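Local coordinates for protein polyhedrin (Antheraea mylitta cypovirus 4, PDB 5A8S) that forms the crystalline matrix of viral occlusion bodies, or polyhedra, microcrystals that probably embed and protect cypovirus particles, at residues A129-T134 and H153-N158; M114-S119 and V172-H177. All coordinates share one frame; numbering follows the deposited sequence.

Contact 1 (A129-T134 and H153-N158); sequences ARVEAT and HVICGN
Val131 and Ile155 join through a pair of backbone hydrogen bonds. Val131 N donates to Ile155 O (3.0 Å) along a fairly straight N-H...O path of 164°. In return Ile155 N reaches Val131 O at 3.0 Å, with a more bent angle of 138° at the hydrogen. Ile155 O is also approached by Arg130 CA at 3.5 Å in a CA-H...O contact. A water extends the pairing: it donates to Ala129 O and accepts from Gly157 N. This is a single antiparallel bridge, a hydrogen-bonded pair, by which the loop between strands 130-134 and 161-162 lies along the outer edge of strand 130-134; the strand's other edge is paired with strand 179-185. The apolar contacts fall on two faces. On one, Ile155 CB sits 4.2 Å from Val131 CB. On the other, Val154 touches Arg130 and Glu132 with one methyl: CG2, anti to its backbone N, lies 3.7 Å from Arg130 CB and 3.8 Å from Glu132 CG; the Glu132 and Val154 side chains cross at about a right angle. The polar ends of Arg130 and Glu132 find their partners beyond the two segments: Glu132 OE2 accepts from Gly151 N, OE1 forms a salt bridge with Lys181, and Arg130 makes a cation-pi contact with Trp150.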
loop_
_atom_site.group_PDB
_atom_site.type_symbol
_atom_site.label_atom_id
_atom_site.label_comp_id
_atom_site.label_asym_id
_atom_site.label_seq_id
_atom_site.Cartn_x
_atom_site.Cartn_y
_atom_site.Cartn_z
ATOM N N ALA A 129 -10.425 11.616 14.097
ATOM C CA ALA A 129 -11.002 10.682 13.147
ATOM C C ALA A 129 -11.692 11.498 12.053
ATOM O O ALA A 129 -12.497 12.375 12.349
ATOM C CB ALA A 129 -11.992 9.756 13.845
ATOM N N ARG A 130 -11.370 11.214 10.797
ATOM C CA ARG A 130 -11.776 12.086 9.701
ATOM C C ARG A 130 -12.177 11.330 8.443
ATOM O O ARG A 130 -11.638 10.267 8.137
ATOM C CB ARG A 130 -10.632 13.032 9.355
ATOM C CG ARG A 130 -10.222 13.922 10.507
ATOM C CD ARG A 130 -8.871 14.595 10.282
ATOM N NE ARG A 130 -8.667 15.632 11.289
ATOM C CZ ARG A 130 -7.494 16.176 11.603
ATOM N NH1 ARG A 130 -6.390 15.778 10.989
ATOM N NH2 ARG A 130 -7.429 17.116 12.543
ATOM N N VAL A 131 -13.119 11.910 7.709
ATOM C CA VAL A 131 -13.494 11.419 6.397
ATOM C C VAL A 131 -13.603 12.624 5.475
ATOM O O VAL A 131 -13.966 13.712 5.919
ATOM C CB VAL A 131 -14.864 10.698 6.425
ATOM C CG1 VAL A 131 -15.230 10.168 5.035
ATOM C CG2 VAL A 131 -14.854 9.569 7.445
ATOM N N GLU A 132 -13.281 12.427 4.203
ATOM C CA GLU A 132 -13.539 13.438 3.178
ATOM C C GLU A 132 -14.003 12.801 1.899
ATOM O O GLU A 132 -13.447 11.794 1.464
ATOM C CB GLU A 132 -12.270 14.208 2.836
ATOM C CG GLU A 132 -11.895 15.222 3.834
ATOM C CD GLU A 132 -10.795 16.125 3.334
ATOM O OE1 GLU A 132 -9.935 15.684 2.536
ATOM O OE2 GLU A 132 -10.802 17.282 3.755
ATOM N N ALA A 133 -15.021 13.390 1.292
ATOM C CA ALA A 133 -15.336 13.094 -0.091
ATOM C C ALA A 133 -14.504 14.042 -0.952
ATOM O O ALA A 133 -14.865 15.195 -1.140
ATOM C CB ALA A 133 -16.818 13.280 -0.345
ATOM N N THR A 134 -13.370 13.569 -1.450
ATOM C CA THR A 134 -12.488 14.420 -2.234
ATOM C C THR A 134 -12.894 14.376 -3.704
ATOM O O THR A 134 -13.830 13.665 -4.060
ATOM C CB THR A 134 -11.010 14.015 -2.035
ATOM O OG1 THR A 134 -10.904 12.595 -1.873
ATOM C CG2 THR A 134 -10.457 14.670 -0.770
ATOM N N HIS A 153 -13.395 21.950 5.747
ATOM C CA HIS A 153 -14.675 21.406 6.175
ATOM C C HIS A 153 -14.624 19.886 6.232
ATOM O O HIS A 153 -15.611 19.221 5.937
ATOM C CB HIS A 153 -15.779 21.852 5.212
ATOM C CG HIS A 153 -15.843 23.335 5.025
ATOM N ND1 HIS A 153 -15.249 23.981 3.963
ATOM C CD2 HIS A 153 -16.419 24.302 5.779
ATOM C CE1 HIS A 153 -15.460 25.280 4.066
ATOM N NE2 HIS A 153 -16.167 25.501 5.156
ATOM N N VAL A 154 -13.472 19.340 6.607
ATOM C CA VAL A 154 -13.337 17.895 6.760
ATOM C C VAL A 154 -14.459 17.337 7.644
ATOM O O VAL A 154 -14.880 17.971 8.616
ATOM C CB VAL A 154 -11.961 17.525 7.355
ATOM C CG1 VAL A 154 -11.744 18.233 8.686
ATOM C CG2 VAL A 154 -11.829 16.036 7.515
ATOM N N ILE A 155 -14.959 16.159 7.290
ATOM C CA ILE A 155 -16.019 15.526 8.059
ATOM C C ILE A 155 -15.448 14.930 9.330
ATOM O O ILE A 155 -14.632 14.018 9.279
ATOM C CB ILE A 155 -16.684 14.398 7.260
ATOM C CG1 ILE A 155 -17.188 14.930 5.919
ATOM C CG2 ILE A 155 -17.824 13.784 8.060
ATOM C CD1 ILE A 155 -17.611 13.836 4.958
ATOM N N CYS A 156 -15.875 15.448 10.475
ATOM C CA CYS A 156 -15.306 15.020 11.747
ATOM C C CYS A 156 -16.195 15.447 12.918
ATOM O O CYS A 156 -17.338 15.850 12.720
ATOM C CB CYS A 156 -13.889 15.585 11.903
ATOM S SG CYS A 156 -13.790 17.385 11.913
ATOM N N GLY A 157 -15.668 15.355 14.132
ATOM C CA GLY A 157 -16.453 15.650 15.324
ATOM C C GLY A 157 -17.749 14.856 15.385
ATOM O O GLY A 157 -17.777 13.668 15.094
ATOM N N ASN A 158 -18.839 15.516 15.749
ATOM C CA ASN A 158 -20.118 14.833 15.915
ATOM C C ASN A 158 -20.859 14.538 14.609
ATOM O O ASN A 158 -21.951 14.001 14.640
ATOM C CB ASN A 158 -21.015 15.606 16.878
ATOM C CG ASN A 158 -20.602 15.406 18.325
ATOM O OD1 ASN A 158 -19.612 14.726 18.611
ATOM N ND2 ASN A 158 -21.355 15.990 19.241
HETATM O O HOH W 1 -13.229 13.710 14.646
#

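Contact 2 (M114-S119 and V172-H177)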
loop_
_atom_site.group_PDB
_atom_site.type_symbol
_atom_site.label_atom_id
_atom_site.label_comp_id
_atom_site.label_asym_id
_atom_site.label_seq_id
_atom_site.Cartn_x
_atom_site.Cartn_y
_atom_site.Cartn_z
ATOM N N MET A 114 -24.051 5.798 -4.211
ATOM C CA MET A 114 -24.778 7.002 -3.822
ATOM C C MET A 114 -24.176 7.662 -2.584
ATOM O O MET A 114 -24.371 8.853 -2.339
ATOM C CB MET A 114 -26.245 6.637 -3.577
ATOM C CG MET A 114 -26.791 5.762 -4.699
ATOM S SD MET A 114 -28.575 5.663 -4.742
ATOM C CE MET A 114 -28.878 4.525 -3.388
ATOM N N GLY A 115 -23.433 6.880 -1.809
ATOM C CA GLY A 115 -22.808 7.372 -0.591
ATOM C C GLY A 115 -22.125 6.233 0.140
ATOM O O GLY A 115 -22.225 5.080 -0.282
ATOM N N VAL A 116 -21.414 6.545 1.221
ATOM C CA VAL A 116 -20.793 5.506 2.039
ATOM C C VAL A 116 -21.154 5.673 3.506
ATOM O O VAL A 116 -21.312 6.785 3.993
ATOM C CB VAL A 116 -19.246 5.501 1.899
ATOM C CG1 VAL A 116 -18.826 5.158 0.464
ATOM C CG2 VAL A 116 -18.654 6.837 2.335
ATOM N N ILE A 117 -21.316 4.555 4.204
ATOM C CA ILE A 117 -21.431 4.580 5.648
ATOM C C ILE A 117 -20.037 4.259 6.155
ATOM O O ILE A 117 -19.490 3.211 5.832
ATOM C CB ILE A 117 -22.437 3.524 6.189
ATOM C CG1 ILE A 117 -23.871 3.799 5.702
ATOM C CG2 ILE A 117 -22.428 3.523 7.709
ATOM C CD1 ILE A 117 -24.143 3.393 4.244
ATOM N N VAL A 118 -19.436 5.161 6.914
ATOM C CA VAL A 118 -18.122 4.885 7.473
ATOM C C VAL A 118 -18.269 4.574 8.950
ATOM O O VAL A 118 -18.813 5.374 9.708
ATOM C CB VAL A 118 -17.155 6.051 7.289
ATOM C CG1 VAL A 118 -15.799 5.655 7.785
ATOM C CG2 VAL A 118 -17.087 6.464 5.821
ATOM N N SER A 119 -17.774 3.405 9.337
ATOM C CA SER A 119 -17.909 2.897 10.691
ATOM C C SER A 119 -16.533 2.820 11.364
ATOM O O SER A 119 -15.648 2.115 10.890
ATOM C CB SER A 119 -18.544 1.505 10.648
ATOM O OG SER A 119 -18.613 0.951 11.948
ATOM N N VAL A 172 -22.043 9.510 4.372
ATOM C CA VAL A 172 -21.433 10.525 3.520
ATOM C C VAL A 172 -21.981 10.391 2.101
ATOM O O VAL A 172 -21.655 9.441 1.385
ATOM C CB VAL A 172 -19.901 10.382 3.492
ATOM C CG1 VAL A 172 -19.272 11.428 2.560
ATOM C CG2 VAL A 172 -19.335 10.507 4.904
ATOM N N PRO A 173 -22.855 11.322 1.699
ATOM C CA PRO A 173 -23.340 11.302 0.313
ATOM C C PRO A 173 -22.220 11.602 -0.678
ATOM O O PRO A 173 -21.326 12.394 -0.383
ATOM C CB PRO A 173 -24.388 12.422 0.280
ATOM C CG PRO A 173 -24.761 12.653 1.708
ATOM C CD PRO A 173 -23.535 12.345 2.513
ATOM N N LEU A 174 -22.272 10.973 -1.846
ATOM C CA LEU A 174 -21.255 11.181 -2.876
ATOM C C LEU A 174 -21.917 11.572 -4.180
ATOM O O LEU A 174 -22.991 11.081 -4.489
ATOM C CB LEU A 174 -20.457 9.895 -3.120
ATOM C CG LEU A 174 -19.690 9.337 -1.924
ATOM C CD1 LEU A 174 -19.131 7.975 -2.283
ATOM C CD2 LEU A 174 -18.590 10.288 -1.498
ATOM N N ASP A 175 -21.285 12.450 -4.947
ATOM C CA ASP A 175 -21.680 12.596 -6.346
ATOM C C ASP A 175 -20.621 11.882 -7.183
ATOM O O ASP A 175 -19.623 11.395 -6.643
ATOM C CB ASP A 175 -21.957 14.059 -6.757
ATOM C CG ASP A 175 -20.700 14.860 -7.102
ATOM O OD1 ASP A 175 -19.626 14.273 -7.329
ATOM O OD2 ASP A 175 -20.813 16.107 -7.181
ATOM N N GLU A 176 -20.849 11.783 -8.485
ATOM C CA GLU A 176 -20.100 10.837 -9.293
ATOM C C GLU A 176 -18.612 11.186 -9.441
ATOM O O GLU A 176 -17.813 10.326 -9.811
ATOM C CB GLU A 176 -20.739 10.690 -10.674
ATOM C CG GLU A 176 -20.156 9.552 -11.473
ATOM C CD GLU A 176 -20.751 9.457 -12.852
ATOM O OE1 GLU A 176 -21.384 10.442 -13.296
ATOM O OE2 GLU A 176 -20.590 8.394 -13.482
ATOM N N HIS A 177 -18.222 12.425 -9.150
ATOM C CA HIS A 177 -16.810 12.771 -9.273
ATOM C C HIS A 177 -16.039 12.661 -7.947
ATOM O O HIS A 177 -14.877 13.039 -7.875
ATOM C CB HIS A 177 -16.632 14.143 -9.939
ATOM C CG HIS A 177 -16.452 15.283 -8.983
ATOM N ND1 HIS A 177 -17.415 15.663 -8.077
ATOM C CD2 HIS A 177 -15.430 16.162 -8.836
ATOM C CE1 HIS A 177 -16.992 16.708 -7.395
ATOM N NE2 HIS A 177 -15.786 17.032 -7.834
#
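Gly115 and Pro173 bring their backbones close, CA to CA at 4.1 Å, as a non-hydrogen-bonded pair in the antiparallel sheet. With no side chain on Gly115, its CA comes to 3.1 Å from Val172 O. The adjoining hydrogen-bonded pair, Val116 with Val172, carries two bonds: Val116 N to Val172 O, and Val172 N to Val116 O (2.8 Å). Beyond Pro173, Leu174 N gives a straight bond (172°) to Met114 O at 3.0 Å, although this donor stands 41° above the carbonyl plane. Strand 115-121 is thereby joined to the end of strand 167-173; its other edge bonds to strand 38-45. On the Val116 face, Val116 and Val172 lie side by side, with CG2 of Val116 3.9 Å from Val172 CB. The second Val116 methyl, CG1, meets Leu174 CD1 at 3.9 Å; Leu174 CG, anti to its own carbonyl carbon (chi1 -61°), is also 3.9 Å from Gly115 CA. Past the strand, Asp175 OD1 accepts from both N and ND1 of His177, the first bond making an Asx turn. Backbone bonds and aliphatic contacts thus carry the pairing itself, while the carboxylate of Asp175, probably ionised, serves the turn that follows.

Contacts 1 and 2, centres about 12 Å apart, lie on two sheets that pack on one another. Contact 2 pairs two neighbouring strands within the six-stranded sheet, whereas contact 1 adds a loop to an outermost strand of the three-stranded one. Both are partly buried, and their apolar faces meet: Ile155 CD1 lies 3.7 Å from Val172 CG2, Ala133 CB is as near to Leu174 CD2, and Val131 packs on Val118. Contact 1 turns a second face, with Arg130 and Glu132, to Trp150 and to polar partners; the side-chain contacts of contact 2 are aliphatic, and polar groups enter with its largely exposed turn. Along the chain, contact 1 is nested within the loop contact 2 closes.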